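PDB 3RHY: N(G),N(G)-dimethylarginine dimethylaminohydrolase from Pseudomonas aeruginosa, which hydrolyses N(omega)-methylated arginines, turning asymmetric dimethylarginine into citrulline and dimethylamine and monomethylarginine into citrulline and methylamine. Local coordinates for residues N209-M214 / R231-D236. Sequence-based numbering, arbitrary orientation.
Sequences NERVIM and RVIEVD
R211 leans its CG on CD1 of I233 while its flat guanidinium turns back to the turn that leads into its strand, 209-210: at the edge of that group, and in its plane, sits N209 O, which takes NH2 at 3.0 Å on a lone pair. NH1 of the same group forms a salt bridge with D46, so both NH1 and NH2 are tied. This is the parallel strand pair of a beta-alpha-beta unit, 211-215 and 231-235 joined through helix 219-228, with V212 and V232 turned to that helix, both touching I225. Four good backbone bonds run as a ladder: V212 N to R231 O and I233 N to V212 O (2.9 Å each), then M214 N to I233 O and V235 N to M214 O (2.8 Å each). At the start, R231 N to E210 O is weak, at 3.4 Å. On the face of I213, I233 and V235, which packs on helix 28-42, the side chains of I213 and I233 cross, CG1 of I213 meeting CB of I233, while CG2 of I213 lies alongside CG2 of V235. On the other face E234 reaches R222 of the connecting helix in a salt bridge, its CB beside M214 CG. M214 holds CG between the backbone N and the carbonyl carbon (chi1 69°); from there the chain runs extended to SD, 3.6 Å from V232 CG1, and bends only at the methyl beyond.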
ATOM      1  N   ASN A 209       0.331  14.142   2.300  1.00 24.71           N
ATOM      2  CA  ASN A 209       0.208  15.580   2.492  1.00 27.17           C
ATOM      3  C   ASN A 209       1.320  16.373   1.817  1.00 28.40           C
ATOM      4  O   ASN A 209       2.029  17.159   2.452  1.00 27.84           O
ATOM      5  CB  ASN A 209       0.153  15.896   3.991  1.00 26.50           C
ATOM      6  CG  ASN A 209      -0.996  15.193   4.672  1.00 27.23           C
ATOM      7  OD1 ASN A 209      -2.021  14.944   4.049  1.00 23.23           O
ATOM      8  ND2 ASN A 209      -0.839  14.876   5.955  1.00 27.66           N
ATOM      9  N   GLU A 210       1.453  16.150   0.512  1.00 31.56           N
ATOM     10  CA  GLU A 210       2.443  16.821  -0.322  1.00 33.06           C
ATOM     11  C   GLU A 210       3.868  16.320  -0.128  1.00 32.31           C
ATOM     12  O   GLU A 210       4.782  16.756  -0.839  1.00 30.19           O
ATOM     13  CB  GLU A 210       2.370  18.338  -0.117  1.00 33.75           C
ATOM     14  CG  GLU A 210       2.094  19.100  -1.400  1.00 40.12           C
ATOM     15  CD  GLU A 210       0.934  18.518  -2.191  1.00 41.87           C
ATOM     16  OE1 GLU A 210       1.159  17.598  -3.008  1.00 41.30           O
ATOM     17  OE2 GLU A 210      -0.209  18.974  -1.986  1.00 44.66           O
ATOM     18  N   ARG A 211       4.064  15.430   0.846  1.00 31.95           N
ATOM     19  CA  ARG A 211       5.378  14.830   1.059  1.00 30.44           C
ATOM     20  C   ARG A 211       5.300  13.526   0.295  1.00 32.11           C
ATOM     21  O   ARG A 211       4.211  12.983   0.096  1.00 32.78           O
ATOM     22  CB  ARG A 211       5.655  14.490   2.522  1.00 29.45           C
ATOM     23  CG  ARG A 211       5.949  15.655   3.443  1.00 28.44           C
ATOM     24  CD  ARG A 211       4.678  16.287   3.946  1.00 27.11           C
ATOM     25  NE  ARG A 211       4.910  17.005   5.192  1.00 27.44           N
ATOM     26  CZ  ARG A 211       4.017  17.799   5.774  1.00 26.15           C
ATOM     27  NH1 ARG A 211       4.314  18.408   6.909  1.00 25.97           N
ATOM     28  NH2 ARG A 211       2.836  17.992   5.209  1.00 24.75           N
ATOM     29  N   VAL A 212       6.447  13.036  -0.149  1.00 31.68           N
ATOM     30  CA  VAL A 212       6.513  11.776  -0.864  1.00 30.94           C
ATOM     31  C   VAL A 212       7.613  10.974  -0.205  1.00 32.07           C
ATOM     32  O   VAL A 212       8.785  11.317  -0.329  1.00 32.05           O
ATOM     33  CB  VAL A 212       6.886  11.955  -2.345  1.00 31.40           C
ATOM     34  CG1 VAL A 212       7.114  10.587  -2.981  1.00 32.75           C
ATOM     35  CG2 VAL A 212       5.780  12.688  -3.088  1.00 30.11           C
ATOM     36  N   ILE A 213       7.237   9.927   0.521  1.00 31.54           N
ATOM     37  CA  ILE A 213       8.228   9.081   1.168  1.00 33.12           C
ATOM     38  C   ILE A 213       8.605   7.973   0.191  1.00 33.15           C
ATOM     39  O   ILE A 213       7.745   7.263  -0.329  1.00 33.68           O
ATOM     40  CB  ILE A 213       7.688   8.475   2.491  1.00 32.39           C
ATOM     41  CG1 ILE A 213       7.505   9.590   3.530  1.00 31.86           C
ATOM     42  CG2 ILE A 213       8.653   7.416   3.016  1.00 30.37           C
ATOM     43  CD1 ILE A 213       6.729   9.170   4.770  1.00 31.39           C
ATOM     44  N   MET A 214       9.901   7.834  -0.056  1.00 35.87           N
ATOM     45  CA  MET A 214      10.391   6.838  -0.998  1.00 35.33           C
ATOM     46  C   MET A 214      11.575   6.066  -0.435  1.00 34.45           C
ATOM     47  O   MET A 214      12.238   6.516   0.494  1.00 34.77           O
ATOM     48  CB  MET A 214      10.827   7.536  -2.282  1.00 36.71           C
ATOM     49  CG  MET A 214      12.072   8.398  -2.095  1.00 37.41           C
ATOM     50  SD  MET A 214      12.674   9.120  -3.642  1.00 40.19           S
ATOM     51  CE  MET A 214      13.295   7.624  -4.492  1.00 38.23           C
ATOM     52  N   ARG A 231       7.974  17.344  -1.685  1.00 38.93           N
ATOM     53  CA  ARG A 231       9.011  17.345  -0.678  1.00 38.06           C
ATOM     54  C   ARG A 231       9.306  15.860  -0.557  1.00 37.20           C
ATOM     55  O   ARG A 231       8.446  15.091  -0.131  1.00 36.93           O
ATOM     56  CB  ARG A 231       8.475  17.887   0.644  1.00 40.00           C
ATOM     57  CG  ARG A 231       9.446  17.756   1.795  1.00 44.42           C
ATOM     58  CD  ARG A 231      10.677  18.579   1.552  1.00 48.59           C
ATOM     59  NE  ARG A 231      11.601  18.488   2.675  1.00 54.68           N
ATOM     60  CZ  ARG A 231      12.660  19.275   2.833  1.00 56.27           C
ATOM     61  NH1 ARG A 231      12.930  20.220   1.940  1.00 55.80           N
ATOM     62  NH2 ARG A 231      13.457  19.109   3.886  1.00 58.15           N
ATOM     63  N   VAL A 232      10.505  15.454  -0.963  1.00 35.81           N
ATOM     64  CA  VAL A 232      10.894  14.053  -0.908  1.00 33.83           C
ATOM     65  C   VAL A 232      11.539  13.688   0.419  1.00 33.54           C
ATOM     66  O   VAL A 232      12.350  14.430   0.966  1.00 34.21           O
ATOM     67  CB  VAL A 232      11.892  13.685  -2.057  1.00 33.38           C
ATOM     68  CG1 VAL A 232      12.459  12.283  -1.845  1.00 31.85           C
ATOM     69  CG2 VAL A 232      11.191  13.744  -3.398  1.00 32.25           C
ATOM     70  N   ILE A 233      11.144  12.538   0.943  1.00 34.11           N
ATOM     71  CA  ILE A 233      11.710  12.026   2.172  1.00 34.50           C
ATOM     72  C   ILE A 233      12.047  10.581   1.842  1.00 35.28           C
ATOM     73  O   ILE A 233      11.172   9.796   1.473  1.00 34.18           O
ATOM     74  CB  ILE A 233      10.711  12.045   3.337  1.00 34.82           C
ATOM     75  CG1 ILE A 233      10.225  13.473   3.594  1.00 33.37           C
ATOM     76  CG2 ILE A 233      11.387  11.489   4.592  1.00 34.04           C
ATOM     77  CD1 ILE A 233       9.298  13.589   4.788  1.00 32.92           C
ATOM     78  N   GLU A 234      13.318  10.231   1.945  1.00 35.58           N
ATOM     79  CA  GLU A 234      13.705   8.875   1.639  1.00 38.70           C
ATOM     80  C   GLU A 234      14.065   8.118   2.895  1.00 38.58           C
ATOM     81  O   GLU A 234      14.710   8.646   3.801  1.00 37.52           O
ATOM     82  CB  GLU A 234      14.858   8.869   0.631  1.00 41.45           C
ATOM     83  CG  GLU A 234      15.957   9.863   0.916  1.00 46.18           C
ATOM     84  CD  GLU A 234      16.666  10.301  -0.355  1.00 47.64           C
ATOM     85  OE1 GLU A 234      17.076   9.427  -1.144  1.00 47.24           O
ATOM     86  OE2 GLU A 234      16.815  11.522  -0.559  1.00 50.96           O
ATOM     87  N   VAL A 235      13.599   6.877   2.949  1.00 38.75           N
ATOM     88  CA  VAL A 235      13.846   6.007   4.080  1.00 39.34           C
ATOM     89  C   VAL A 235      14.379   4.690   3.559  1.00 39.57           C
ATOM     90  O   VAL A 235      13.881   4.151   2.571  1.00 40.77           O
ATOM     91  CB  VAL A 235      12.553   5.743   4.883  1.00 39.19           C
ATOM     92  CG1 VAL A 235      12.830   4.745   6.003  1.00 39.76           C
ATOM     93  CG2 VAL A 235      12.030   7.047   5.462  1.00 36.64           C
ATOM     94  N   ASP A 236      15.401   4.180   4.228  1.00 38.66           N
ATOM     95  CA  ASP A 236      16.009   2.924   3.839  1.00 38.68           C
ATOM     96  C   ASP A 236      15.142   1.756   4.296  1.00 38.29           C
ATOM     97  O   ASP A 236      14.977   1.529   5.495  1.00 37.44           O
ATOM     98  CB  ASP A 236      17.408   2.818   4.454  1.00 36.81           C
ATOM     99  CG  ASP A 236      18.119   1.537   4.071  1.00 38.74           C
ATOM    100  OD1 ASP A 236      17.749   0.937   3.039  1.00 37.81           O
ATOM    101  OD2 ASP A 236      19.060   1.141   4.797  1.00 39.88           O
TER